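Local coordinates for Rbam17540 (Bacillus amyloliquefaciens, PDB 2YOY), which probably cleaves cellulose oxidatively with a copper ion, as a member of the lytic polysaccharide monooxygenase (CBM33) family, at residues P97-K102 / D161-S166; S39-K44 / G61-I66; W92-P97 / S134-N139. One frame throughout, in Å; residues are numbered along the deposited sequence.

Contact 1: residues P97-K102 / D161-S166. With CU1 (copper (I) ion), chain C; EDO (1,2-ethanediol), chain E; EDO (1,2-ethanediol), chain D.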
ATOM      1  N   PRO A  97      14.647  -6.687  -5.132  1.00 14.57           N
ATOM      2  CA  PRO A  97      14.940  -5.375  -4.464  1.00 13.75           C
ATOM      3  C   PRO A  97      15.667  -4.363  -5.351  1.00 18.78           C
ATOM      4  O   PRO A  97      16.868  -4.132  -5.186  1.00 22.44           O
ATOM      5  CB  PRO A  97      15.837  -5.782  -3.304  1.00 18.13           C
ATOM      6  CG  PRO A  97      16.565  -6.983  -3.826  1.00 21.99           C
ATOM      7  CD  PRO A  97      15.585  -7.736  -4.681  1.00 23.01           C
ATOM      8  N   HIS A  98      14.928  -3.710  -6.233  1.00 13.28           N
ATOM      9  CA  HIS A  98      15.493  -2.837  -7.234  1.00 14.04           C
ATOM     10  C   HIS A  98      16.148  -1.611  -6.621  1.00 19.55           C
ATOM     11  O   HIS A  98      15.841  -1.223  -5.487  1.00 17.46           O
ATOM     12  CB  HIS A  98      14.413  -2.304  -8.165  1.00 12.19           C
ATOM     13  CG  HIS A  98      13.580  -3.362  -8.799  1.00 14.57           C
ATOM     14  ND1 HIS A  98      14.106  -4.307  -9.652  1.00 16.59           N
ATOM     15  CD2 HIS A  98      12.254  -3.634  -8.699  1.00 14.29           C
ATOM     16  CE1 HIS A  98      13.141  -5.111 -10.064  1.00 22.70           C
ATOM     17  NE2 HIS A  98      12.003  -4.712  -9.514  1.00 20.73           N
ATOM     18  N   ALA A  99      17.027  -0.992  -7.411  1.00 15.01           N
ATOM     19  CA  ALA A  99      17.610   0.292  -7.091  1.00 10.60           C
ATOM     20  C   ALA A  99      16.501   1.270  -6.772  1.00 12.00           C
ATOM     21  O   ALA A  99      15.524   1.338  -7.512  1.00 13.22           O
ATOM     22  CB  ALA A  99      18.420   0.818  -8.268  1.00 19.89           C
ATOM     23  N   THR A 100      16.668   2.030  -5.695  1.00 15.89           N
ATOM     24  CA  THR A 100      15.562   2.811  -5.114  1.00 15.23           C
ATOM     25  C   THR A 100      15.905   4.271  -4.966  1.00 12.40           C
ATOM     26  O   THR A 100      16.979   4.619  -4.474  1.00 14.73           O
ATOM     27  CB  THR A 100      15.185   2.207  -3.739  1.00 10.63           C
ATOM     28  OG1 THR A 100      14.769   0.852  -3.932  1.00 10.72           O
ATOM     29  CG2 THR A 100      14.089   3.034  -3.024  1.00  8.10           C
ATOM     30  N   SER A 101      14.968   5.151  -5.360  1.00  8.78           N
ATOM     31  CA  SER A 101      15.130   6.582  -5.185  1.00 12.92           C
ATOM     32  C   SER A 101      14.501   7.084  -3.887  1.00 18.27           C
ATOM     33  O   SER A 101      15.073   7.920  -3.207  1.00 13.62           O
ATOM     34  CB  SER A 101      14.589   7.357  -6.378  1.00 24.00           C
ATOM     35  OG  SER A 101      13.259   7.013  -6.617  1.00 26.36           O
ATOM     36  N   LYS A 102      13.318   6.582  -3.546  1.00 13.84           N
ATOM     37  CA  LYS A 102      12.683   6.980  -2.276  1.00 11.92           C
ATOM     38  C   LYS A 102      11.503   6.094  -1.959  1.00 11.81           C
ATOM     39  O   LYS A 102      10.968   5.399  -2.822  1.00 13.52           O
ATOM     40  CB  LYS A 102      12.214   8.447  -2.276  1.00 11.83           C
ATOM     41  CG  LYS A 102      11.034   8.749  -3.181  1.00 15.21           C
ATOM     42  CD  LYS A 102      10.588  10.195  -3.054  1.00 11.71           C
ATOM     43  CE  LYS A 102       9.332  10.440  -3.837  1.00 29.20           C
ATOM     44  NZ  LYS A 102       8.853  11.837  -3.708  1.00 29.63           N
ATOM     45  N   ASP A 161       9.384   4.048  -4.862  1.00  9.00           N
ATOM     46  CA  ASP A 161       9.826   4.498  -6.198  1.00 11.17           C
ATOM     47  C   ASP A 161      11.111   3.802  -6.619  1.00 13.06           C
ATOM     48  O   ASP A 161      12.110   3.858  -5.895  1.00 11.04           O
ATOM     49  CB  ASP A 161      10.120   6.001  -6.185  1.00 12.25           C
ATOM     50  CG  ASP A 161       8.872   6.861  -6.180  1.00 13.86           C
ATOM     51  OD1 ASP A 161       7.727   6.342  -5.982  1.00 12.49           O
ATOM     52  OD2 ASP A 161       9.054   8.119  -6.304  1.00 17.58           O
ATOM     53  N   VAL A 162      11.095   3.216  -7.811  1.00 11.66           N
ATOM     54  CA  VAL A 162      12.294   2.555  -8.394  1.00 10.74           C
ATOM     55  C   VAL A 162      13.136   3.625  -9.095  1.00 11.87           C
ATOM     56  O   VAL A 162      12.623   4.493  -9.833  1.00 16.58           O
ATOM     57  CB  VAL A 162      11.872   1.428  -9.373  1.00 11.51           C
ATOM     58  CG1 VAL A 162      13.095   0.784 -10.026  1.00 15.46           C
ATOM     59  CG2 VAL A 162      11.042   0.387  -8.658  1.00 12.84           C
ATOM     60  N   ALA A 163      14.424   3.606  -8.798  1.00 13.93           N
ATOM     61  CA  ALA A 163      15.350   4.672  -9.254  1.00 18.09           C
ATOM     62  C   ALA A 163      15.527   4.700 -10.786  1.00 14.29           C
ATOM     63  O   ALA A 163      15.629   5.773 -11.414  1.00 17.71           O
ATOM     64  CB  ALA A 163      16.690   4.424  -8.624  1.00 17.52           C
ATOM     65  N   ASP A 164      15.579   3.518 -11.375  1.00 12.90           N
ATOM     66  CA  ASP A 164      16.077   3.385 -12.777  1.00  9.45           C
ATOM     67  C   ASP A 164      15.001   2.973 -13.766  1.00 13.75           C
ATOM     68  O   ASP A 164      15.299   2.555 -14.876  1.00 15.55           O
ATOM     69  CB  ASP A 164      17.291   2.421 -12.842  1.00 11.84           C
ATOM     70  CG  ASP A 164      16.941   1.001 -12.480  1.00 16.06           C
ATOM     71  OD1 ASP A 164      15.990   0.759 -11.695  1.00 16.42           O
ATOM     72  OD2 ASP A 164      17.629   0.074 -12.982  1.00 23.67           O
ATOM     73  N   THR A 165      13.743   3.101 -13.372  1.00 11.63           N
ATOM     74  CA  THR A 165      12.611   2.895 -14.271  1.00 12.71           C
ATOM     75  C   THR A 165      11.561   3.961 -13.987  1.00 12.83           C
ATOM     76  O   THR A 165      11.741   4.799 -13.096  1.00 16.10           O
ATOM     77  CB  THR A 165      11.960   1.510 -14.057  1.00 17.20           C
ATOM     78  OG1 THR A 165      11.293   1.478 -12.791  1.00 16.68           O
ATOM     79  CG2 THR A 165      12.970   0.370 -14.121  1.00 19.35           C
ATOM     80  N   SER A 166      10.464   3.924 -14.734  1.00 11.37           N
ATOM     81  CA  SER A 166       9.362   4.849 -14.506  1.00 17.76           C
ATOM     82  C   SER A 166       8.287   4.217 -13.594  1.00 12.71           C
ATOM     83  O   SER A 166       7.189   4.675 -13.576  1.00 15.02           O
ATOM     84  CB  SER A 166       8.754   5.310 -15.833  1.00 31.88           C
ATOM     85  OG  SER A 166       8.245   4.210 -16.537  1.00 32.85           O
TER
HETATM   86 CU   CU1 C 300      10.281  -5.646  -9.431  1.00 14.56          CU
HETATM   87  C1  EDO E1207      15.141  -2.524 -13.634  1.00 39.43           C
HETATM   88  O1  EDO E1207      16.533  -2.229 -13.738  1.00 32.39           O
HETATM   89  C2  EDO E1207      14.644  -2.172 -12.236  1.00 26.94           C
HETATM   90  O2  EDO E1207      15.685  -1.692 -11.371  1.00 24.75           O
HETATM   91  C1  EDO D1206      10.557  -2.556 -11.597  1.00 24.05           C
HETATM   92  O1  EDO D1206      10.442  -1.339 -12.349  1.00 25.17           O
HETATM   93  C2  EDO D1206      10.450  -3.810 -12.463  1.00 26.64           C
HETATM   94  O2  EDO D1206       9.250  -3.843 -13.240  1.00 24.94           O
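The histidine brace, the copper site of lytic polysaccharide monooxygenases, draws one ligand from segment 97-102, a loop running into strand 100-108. His98 NE2 binds the copper(I) ion at 2.0 Å, and His1 completes the brace, its N atom among the ligands. With CG anti to the carbonyl carbon (chi1 -54°), the imidazole hangs beside Val162, whose CG1 lies 3.8 Å from His98 CB, while an ethanediol carbon sits over one ring face. The end of strand 154-162 pairs antiparallel with the start of strand 100-108. Ala163 N donates almost straight (170°) to Ala99 O at 2.8 Å, from above the carbonyl plane; Ser101 N reaches Asp161 O at 3.2 Å; Asp161 N meets Lys102 O at 2.9 Å, nearly along the C=O axis. Thr100 and Val162 form a non-hydrogen-bonded pair whose side chains diverge, and Thr100 OG1 turns back to His98 O at 2.8 Å, a second-shell grip on the ligand's backbone; Trp160 NE1 also bonds that hydroxyl. The side chains of Lys102 and Asp161 run alongside each other, CE to OD2 3.4 Å, without forming a salt bridge, and Asp161 OD1 is taken by His104 NE2. Both Asp164 carboxylate oxygens accept from a second ethanediol.

Contact 2: residues S39-K44 / G61-I66. With EDO (1,2-ethanediol), chain D.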
ATOM      1  N   SER A  39       3.341  -7.478  -6.688  1.00  9.50           N
ATOM      2  CA  SER A  39       3.229  -6.920  -8.038  1.00  8.56           C
ATOM      3  C   SER A  39       2.264  -5.765  -8.151  1.00  7.44           C
ATOM      4  O   SER A  39       1.750  -5.574  -9.216  1.00 11.09           O
ATOM      5  CB  SER A  39       2.864  -8.034  -9.039  1.00 12.78           C
ATOM      6  OG  SER A  39       3.793  -9.103  -8.919  1.00 14.09           O
ATOM      7  N   VAL A  40       2.068  -4.970  -7.085  1.00  9.50           N
ATOM      8  CA  VAL A  40       1.155  -3.782  -7.195  1.00  7.93           C
ATOM      9  C   VAL A  40       1.944  -2.556  -7.739  1.00  3.69           C
ATOM     10  O   VAL A  40       2.293  -1.580  -7.034  1.00  8.40           O
ATOM     11  CB  VAL A  40       0.424  -3.503  -5.881  1.00  2.70           C
ATOM     12  CG1 VAL A  40      -0.746  -2.531  -6.134  1.00  6.06           C
ATOM     13  CG2 VAL A  40      -0.128  -4.745  -5.262  1.00  9.94           C
ATOM     14  N   GLU A  41       2.257  -2.669  -9.018  1.00  5.12           N
ATOM     15  CA  GLU A  41       3.225  -1.810  -9.707  1.00 10.60           C
ATOM     16  C   GLU A  41       2.571  -0.878 -10.699  1.00 14.43           C
ATOM     17  O   GLU A  41       1.850  -1.317 -11.584  1.00 11.90           O
ATOM     18  CB  GLU A  41       4.195  -2.697 -10.466  1.00 11.31           C
ATOM     19  CG  GLU A  41       5.340  -1.958 -11.125  1.00 10.94           C
ATOM     20  CD  GLU A  41       6.307  -2.882 -11.839  1.00 19.98           C
ATOM     21  OE1 GLU A  41       6.011  -4.094 -11.960  1.00 17.56           O
ATOM     22  OE2 GLU A  41       7.363  -2.372 -12.281  1.00 18.40           O
ATOM     23  N   GLY A  42       2.840   0.415 -10.563  1.00 12.01           N
ATOM     24  CA  GLY A  42       2.283   1.410 -11.475  1.00 14.24           C
ATOM     25  C   GLY A  42       3.304   2.487 -11.765  1.00 12.45           C
ATOM     26  O   GLY A  42       4.472   2.397 -11.342  1.00 13.11           O
ATOM     27  N   PRO A  43       2.892   3.515 -12.512  1.00 10.16           N
ATOM     28  CA  PRO A  43       3.836   4.592 -12.789  1.00 10.41           C
ATOM     29  C   PRO A  43       4.270   5.357 -11.530  1.00 11.96           C
ATOM     30  O   PRO A  43       3.467   5.570 -10.616  1.00  8.88           O
ATOM     31  CB  PRO A  43       3.034   5.525 -13.731  1.00 14.25           C
ATOM     32  CG  PRO A  43       1.929   4.680 -14.257  1.00 28.58           C
ATOM     33  CD  PRO A  43       1.587   3.737 -13.144  1.00 18.58           C
ATOM     34  N   LYS A  44       5.514   5.822 -11.487  1.00 16.44           N
ATOM     35  CA  LYS A  44       5.956   6.650 -10.365  1.00 18.21           C
ATOM     36  C   LYS A  44       5.567   8.097 -10.584  1.00 16.65           C
ATOM     37  O   LYS A  44       4.972   8.438 -11.616  1.00 18.15           O
ATOM     38  CB  LYS A  44       7.438   6.455 -10.047  1.00 24.34           C
ATOM     39  CG  LYS A  44       8.433   7.189 -10.896  1.00 27.65           C
ATOM     40  CD  LYS A  44       9.844   6.841 -10.424  1.00 25.22           C
ATOM     41  CE  LYS A  44      10.863   7.352 -11.413  1.00 30.49           C
ATOM     42  NZ  LYS A  44      12.213   6.838 -11.053  1.00 23.87           N
ATOM     43  N   GLY A  61      -4.183  -1.849 -11.909  1.00 11.75           N
ATOM     44  CA  GLY A  61      -4.041  -3.244 -12.297  1.00 12.50           C
ATOM     45  C   GLY A  61      -2.619  -3.743 -12.303  1.00 15.37           C
ATOM     46  O   GLY A  61      -2.284  -4.653 -13.023  1.00 12.76           O
ATOM     47  N   GLY A  62      -1.760  -3.089 -11.555  1.00 12.73           N
ATOM     48  CA  GLY A  62      -0.383  -3.516 -11.490  1.00  6.00           C
ATOM     49  C   GLY A  62       0.350  -3.627 -12.829  1.00 11.27           C
ATOM     50  O   GLY A  62       1.158  -4.526 -13.012  1.00 14.12           O
ATOM     51  N   SER A  63       0.020  -2.727 -13.746  1.00 13.06           N
ATOM     52  CA  SER A  63       0.666  -2.617 -15.041  1.00 24.56           C
ATOM     53  C   SER A  63       0.441  -3.909 -15.806  1.00 32.37           C
ATOM     54  O   SER A  63       1.372  -4.472 -16.391  1.00 26.33           O
ATOM     55  CB  SER A  63       2.157  -2.322 -14.856  1.00 37.93           C
ATOM     56  OG  SER A  63       2.309  -1.136 -14.093  1.00 34.81           O
ATOM     57  N   GLY A  64      -0.798  -4.401 -15.733  1.00 22.18           N
ATOM     58  CA  GLY A  64      -1.140  -5.708 -16.304  1.00 25.07           C
ATOM     59  C   GLY A  64      -0.904  -6.969 -15.467  1.00 22.81           C
ATOM     60  O   GLY A  64      -1.305  -8.038 -15.896  1.00 21.66           O
ATOM     61  N   GLN A  65      -0.279  -6.879 -14.280  1.00 14.52           N
ATOM     62  CA  GLN A  65       0.055  -8.060 -13.497  1.00 11.10           C
ATOM     63  C   GLN A  65      -1.047  -8.605 -12.606  1.00 12.24           C
ATOM     64  O   GLN A  65      -0.983  -9.733 -12.240  1.00 18.01           O
ATOM     65  CB  GLN A  65       1.321  -7.811 -12.656  1.00 14.60           C
ATOM     66  CG  GLN A  65       2.521  -7.552 -13.533  1.00 18.90           C
ATOM     67  CD  GLN A  65       3.699  -7.018 -12.770  1.00 20.13           C
ATOM     68  OE1 GLN A  65       4.686  -7.730 -12.543  1.00 14.08           O
ATOM     69  NE2 GLN A  65       3.605  -5.770 -12.357  1.00 20.61           N
ATOM     70  N   ILE A  66      -2.061  -7.784 -12.297  1.00 11.30           N
ATOM     71  CA  ILE A  66      -3.132  -8.119 -11.418  1.00  7.36           C
ATOM     72  C   ILE A  66      -4.380  -7.443 -12.005  1.00 12.45           C
ATOM     73  O   ILE A  66      -4.315  -6.793 -13.042  1.00 17.42           O
ATOM     74  CB  ILE A  66      -2.918  -7.633  -9.934  1.00  9.54           C
ATOM     75  CG1 ILE A  66      -2.730  -6.118  -9.879  1.00 15.15           C
ATOM     76  CG2 ILE A  66      -1.724  -8.306  -9.305  1.00 16.04           C
ATOM     77  CD1 ILE A  66      -2.534  -5.535  -8.477  1.00 13.78           C
TER
HETATM   78  C1  EDO D1206      10.557  -2.556 -11.597  1.00 24.05           C
HETATM   79  O1  EDO D1206      10.442  -1.339 -12.349  1.00 25.17           O
HETATM   80  C2  EDO D1206      10.450  -3.810 -12.463  1.00 26.64           C
HETATM   81  O2  EDO D1206       9.250  -3.843 -13.240  1.00 24.94           O
HETATM   82  O   HOH W   1       3.721 -10.740 -11.335  1.00 34.68           O
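Two flat groups meet here, the carboxylate of Glu41 and the amide of Gln65, with planes 52° apart and side chains crossing obliquely. In the plane of the amide, at its nitrogen edge, lies Gly62 O, which Gln65 NE2 reaches at 2.8 Å in a nearly straight bond (170°). The other bond from Gln65 NE2 goes to Glu41 OE1 at 3.0 Å, more bent, with the acceptor tilted from the amide plane and offering its anti lone pair. At the far end of the carboxylate, Glu41 OE2 accepts from an ethanediol O2 at 2.6 Å. Ser39 CB packs against Gln65 CB and CD.

The type I' turn from Gly62 to Gln65 carries the amide: Gly62 O takes both Gln65 N and Gln65 NE2, so the turn grips its own side chain. Ser63 OG, anti to its carbonyl carbon, donates to Glu41 O at 2.6 Å from above the carbonyl plane, tying the turn to strand 41-43. Apart from these polar links, Val40 CG2 and Ile66 CD1 make an apolar contact at 4.1 Å.

With its NE2 held by two acceptors, the Gln65 amide has its orientation set, and its OE1 is hydrogen-bonded to His1 NE2. Since His1 binds copper, and the Glu41 side chain comes within about 5 Å of the metal, the contact is second-shell: it probably steadies the ring of His1, and the nearby carboxylate may modulate the charge around the site.

Contact 3: residues W92-P97 / S134-N139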
ATOM      1  N   TRP A  92       9.285  -3.763   4.436  1.00 12.53           N
ATOM      2  CA  TRP A  92       9.031  -4.344   3.112  1.00 11.22           C
ATOM      3  C   TRP A  92       9.696  -5.698   2.989  1.00 13.20           C
ATOM      4  O   TRP A  92      10.794  -5.913   3.533  1.00 11.86           O
ATOM      5  CB  TRP A  92       9.552  -3.405   2.018  1.00 10.04           C
ATOM      6  CG  TRP A  92       8.748  -2.113   1.865  1.00  5.17           C
ATOM      7  CD1 TRP A  92       8.781  -1.035   2.686  1.00  9.05           C
ATOM      8  CD2 TRP A  92       7.840  -1.778   0.804  1.00  6.57           C
ATOM      9  NE1 TRP A  92       7.943  -0.040   2.199  1.00  9.94           N
ATOM     10  CE2 TRP A  92       7.363  -0.468   1.045  1.00  9.41           C
ATOM     11  CE3 TRP A  92       7.370  -2.461  -0.306  1.00  9.46           C
ATOM     12  CZ2 TRP A  92       6.418   0.169   0.212  1.00 11.00           C
ATOM     13  CZ3 TRP A  92       6.434  -1.806  -1.148  1.00 11.77           C
ATOM     14  CH2 TRP A  92       5.998  -0.514  -0.893  1.00 11.44           C
ATOM     15  N   HIS A  93       9.022  -6.624   2.310  1.00 10.93           N
ATOM     16  CA  HIS A  93       9.613  -7.870   1.830  1.00 10.26           C
ATOM     17  C   HIS A  93       9.746  -7.736   0.304  1.00 16.12           C
ATOM     18  O   HIS A  93       8.777  -7.349  -0.378  1.00 13.27           O
ATOM     19  CB  HIS A  93       8.710  -9.040   2.142  1.00 13.96           C
ATOM     20  CG  HIS A  93       9.169 -10.339   1.550  1.00 14.49           C
ATOM     21  ND1 HIS A  93      10.227 -11.060   2.056  1.00 34.01           N
ATOM     22  CD2 HIS A  93       8.737 -11.018   0.468  1.00 16.72           C
ATOM     23  CE1 HIS A  93      10.416 -12.136   1.318  1.00 37.69           C
ATOM     24  NE2 HIS A  93       9.517 -12.140   0.353  1.00 38.91           N
ATOM     25  N   TYR A  94      10.948  -7.970  -0.194  1.00 10.90           N
ATOM     26  CA  TYR A  94      11.276  -7.839  -1.614  1.00  4.74           C
ATOM     27  C   TYR A  94      11.488  -9.207  -2.260  1.00 18.52           C
ATOM     28  O   TYR A  94      12.249 -10.039  -1.742  1.00 14.57           O
ATOM     29  CB  TYR A  94      12.496  -6.943  -1.820  1.00  9.56           C
ATOM     30  CG  TYR A  94      12.269  -5.544  -1.349  1.00 11.31           C
ATOM     31  CD1 TYR A  94      11.451  -4.690  -2.075  1.00 10.60           C
ATOM     32  CD2 TYR A  94      12.823  -5.074  -0.170  1.00  9.74           C
ATOM     33  CE1 TYR A  94      11.215  -3.424  -1.639  1.00 11.88           C
ATOM     34  CE2 TYR A  94      12.598  -3.790   0.279  1.00 15.79           C
ATOM     35  CZ  TYR A  94      11.773  -2.978  -0.455  1.00 16.35           C
ATOM     36  OH  TYR A  94      11.526  -1.711  -0.019  1.00  9.51           O
ATOM     37  N   THR A  95      10.774  -9.471  -3.350  1.00 15.44           N
ATOM     38  CA  THR A  95      11.162 -10.579  -4.240  1.00 23.28           C
ATOM     39  C   THR A  95      12.213 -10.117  -5.276  1.00 21.61           C
ATOM     40  O   THR A  95      12.984 -10.916  -5.791  1.00 19.53           O
ATOM     41  CB  THR A  95       9.950 -11.167  -4.951  1.00 21.04           C
ATOM     42  OG1 THR A  95       9.370 -10.174  -5.806  1.00 18.62           O
ATOM     43  CG2 THR A  95       8.931 -11.635  -3.931  1.00 21.01           C
ATOM     44  N   ALA A  96      12.270  -8.819  -5.544  1.00 13.73           N
ATOM     45  CA  ALA A  96      13.294  -8.271  -6.416  1.00 17.96           C
ATOM     46  C   ALA A  96      13.594  -6.852  -5.963  1.00 13.57           C
ATOM     47  O   ALA A  96      12.846  -5.913  -6.314  1.00 14.80           O
ATOM     48  CB  ALA A  96      12.855  -8.310  -7.871  1.00 18.92           C
ATOM     49  N   PRO A  97      14.647  -6.687  -5.132  1.00 14.57           N
ATOM     50  CA  PRO A  97      14.940  -5.375  -4.464  1.00 13.75           C
ATOM     51  C   PRO A  97      15.667  -4.363  -5.351  1.00 18.78           C
ATOM     52  O   PRO A  97      16.868  -4.132  -5.186  1.00 22.44           O
ATOM     53  CB  PRO A  97      15.837  -5.782  -3.304  1.00 18.13           C
ATOM     54  CG  PRO A  97      16.565  -6.983  -3.826  1.00 21.99           C
ATOM     55  CD  PRO A  97      15.585  -7.736  -4.681  1.00 23.01           C
ATOM     56  N   SER A 134      20.915   2.979  -4.242  1.00 19.69           N
ATOM     57  CA  SER A 134      21.297   1.599  -3.998  1.00 18.37           C
ATOM     58  C   SER A 134      20.027   0.717  -3.910  1.00 20.03           C
ATOM     59  O   SER A 134      18.885   1.215  -3.945  1.00 14.21           O
ATOM     60  CB  SER A 134      22.144   1.488  -2.737  1.00 27.94           C
ATOM     61  OG  SER A 134      21.376   1.712  -1.571  1.00 26.51           O
ATOM     62  N   LYS A 135      20.232  -0.582  -3.813  1.00 19.71           N
ATOM     63  CA  LYS A 135      19.128  -1.540  -3.758  1.00 21.22           C
ATOM     64  C   LYS A 135      18.202  -1.307  -2.552  1.00 24.77           C
ATOM     65  O   LYS A 135      18.631  -0.819  -1.503  1.00 14.09           O
ATOM     66  CB  LYS A 135      19.662  -2.978  -3.754  1.00 21.88           C
ATOM     67  CG  LYS A 135      20.262  -3.351  -5.107  1.00 35.54           C
ATOM     68  CD  LYS A 135      20.655  -4.815  -5.195  1.00 48.95           C
ATOM     69  CE  LYS A 135      21.600  -5.051  -6.366  1.00120.01           C
ATOM     70  NZ  LYS A 135      21.209  -4.310  -7.603  1.00 32.36           N
ATOM     71  N   ALA A 136      16.937  -1.682  -2.724  1.00 14.91           N
ATOM     72  CA  ALA A 136      15.894  -1.407  -1.718  1.00 15.47           C
ATOM     73  C   ALA A 136      16.179  -2.051  -0.385  1.00 18.19           C
ATOM     74  O   ALA A 136      15.765  -1.532   0.672  1.00 14.67           O
ATOM     75  CB  ALA A 136      14.535  -1.848  -2.216  1.00 13.53           C
ATOM     76  N   ASP A 137      16.846  -3.194  -0.427  1.00 20.63           N
ATOM     77  CA  ASP A 137      17.085  -3.944   0.799  1.00 25.74           C
ATOM     78  C   ASP A 137      18.293  -3.451   1.584  1.00 24.32           C
ATOM     79  O   ASP A 137      18.599  -4.016   2.630  1.00 22.61           O
ATOM     80  CB  ASP A 137      17.133  -5.463   0.538  1.00 29.65           C
ATOM     81  CG  ASP A 137      18.182  -5.873  -0.481  1.00 37.05           C
ATOM     82  OD1 ASP A 137      18.903  -5.012  -1.024  1.00 29.39           O
ATOM     83  OD2 ASP A 137      18.270  -7.084  -0.741  1.00 42.25           O
ATOM     84  N   THR A 138      18.929  -2.363   1.159  1.00 20.93           N
ATOM     85  CA  THR A 138      19.825  -1.661   2.077  1.00 24.99           C
ATOM     86  C   THR A 138      19.067  -0.800   3.123  1.00 25.52           C
ATOM     87  O   THR A 138      19.687  -0.246   4.013  1.00 21.41           O
ATOM     88  CB  THR A 138      20.888  -0.800   1.371  1.00 33.04           C
ATOM     89  OG1 THR A 138      20.266   0.326   0.741  1.00 24.18           O
ATOM     90  CG2 THR A 138      21.668  -1.615   0.361  1.00 29.74           C
ATOM     91  N   ASN A 139      17.740  -0.668   2.995  1.00 18.82           N
ATOM     92  CA  ASN A 139      16.914  -0.027   4.023  1.00 18.20           C
ATOM     93  C   ASN A 139      15.532  -0.691   4.052  1.00 13.58           C
ATOM     94  O   ASN A 139      14.582  -0.142   3.524  1.00 14.93           O
ATOM     95  CB  ASN A 139      16.793   1.484   3.765  1.00 16.87           C
ATOM     96  CG  ASN A 139      16.154   2.223   4.917  1.00 15.62           C
ATOM     97  OD1 ASN A 139      15.890   1.628   5.979  1.00 23.26           O
ATOM     98  ND2 ASN A 139      15.930   3.506   4.748  1.00 18.90           N
TER
HETATM   99  O   HOH W   2      12.185  -1.083   2.409  1.00 13.16           O
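The chain leaves strand 86-94 after Tyr94 and bends through Pro97, where Pro97 CA lies 4.9 Å from Ala136 CA at the start of a short 3-10 turn. There Ala136 N makes a weak bond of 3.5 Å to Pro97 O (152° at the hydrogen). The turn also holds itself together, Thr138 N donating to Lys135 O at 3.1 Å.

Side-chain packing does most of the joining. Tyr94, with CG anti to its carbonyl carbon (chi1 -63°), presents a ring face to the methyl of Ala136. That CB stands 3.7 Å from the ring centroid and 22° off the normal, a CH-pi contact displaced toward the phenol end, so that CZ is its nearest ring atom. At the ring's edge, Tyr94 OH donates to a water at 2.6 Å, and this water in turn donates a hydrogen bond to Asn139 O at 2.8 Å, bridging the strand to the far end of the turn; the hydroxyl is also bonded by Trp103 NE1. Pro97 packs against the next residue of the turn. Its CB and CG cross obliquely over the carboxylate of Asp137, CG coming 3.5 Å from OD2, a van der Waals contact at the surface. Lys135 lays CB, CG and CD along Pro97 O, and then leads its amine away.

The contact thus brings the loop before strand 141-146 against the end of strand 86-94 in the immunoglobulin-like sandwich characteristic of these enzymes. Trp160, on strand 154-162, meets the Tyr94 ring edge-to-face. Ala136 is wedged in turn against Thr100 and Trp103 of strand 100-108, and Leu140, just ahead of strand 141-146, also packs on Tyr94.

Overall arrangement
Following the chain from the copper-binding N terminus, contact 2 comes first: it closes a local excursion between strand 41-43 and the turn after helix 59-62, and is complete before the other two open. Contact 3 opens next at the end of strand 86-94, and contact 1 at once afterwards, the two sharing Pro97; their partners follow in swapped order, 134-139 before 161-166, so the closures cross. Through loop 95-99 and the bond from Thr100 N to Ser134 O, these two join strand 86-94 to the mixed sheet. Contact 2 adds the turn after helix 59-62, meeting contact 1 through Lys44, bonded to Val162 and Ser166. Contacts 2 and 3 do not touch, their nearest atoms about 6 Å apart.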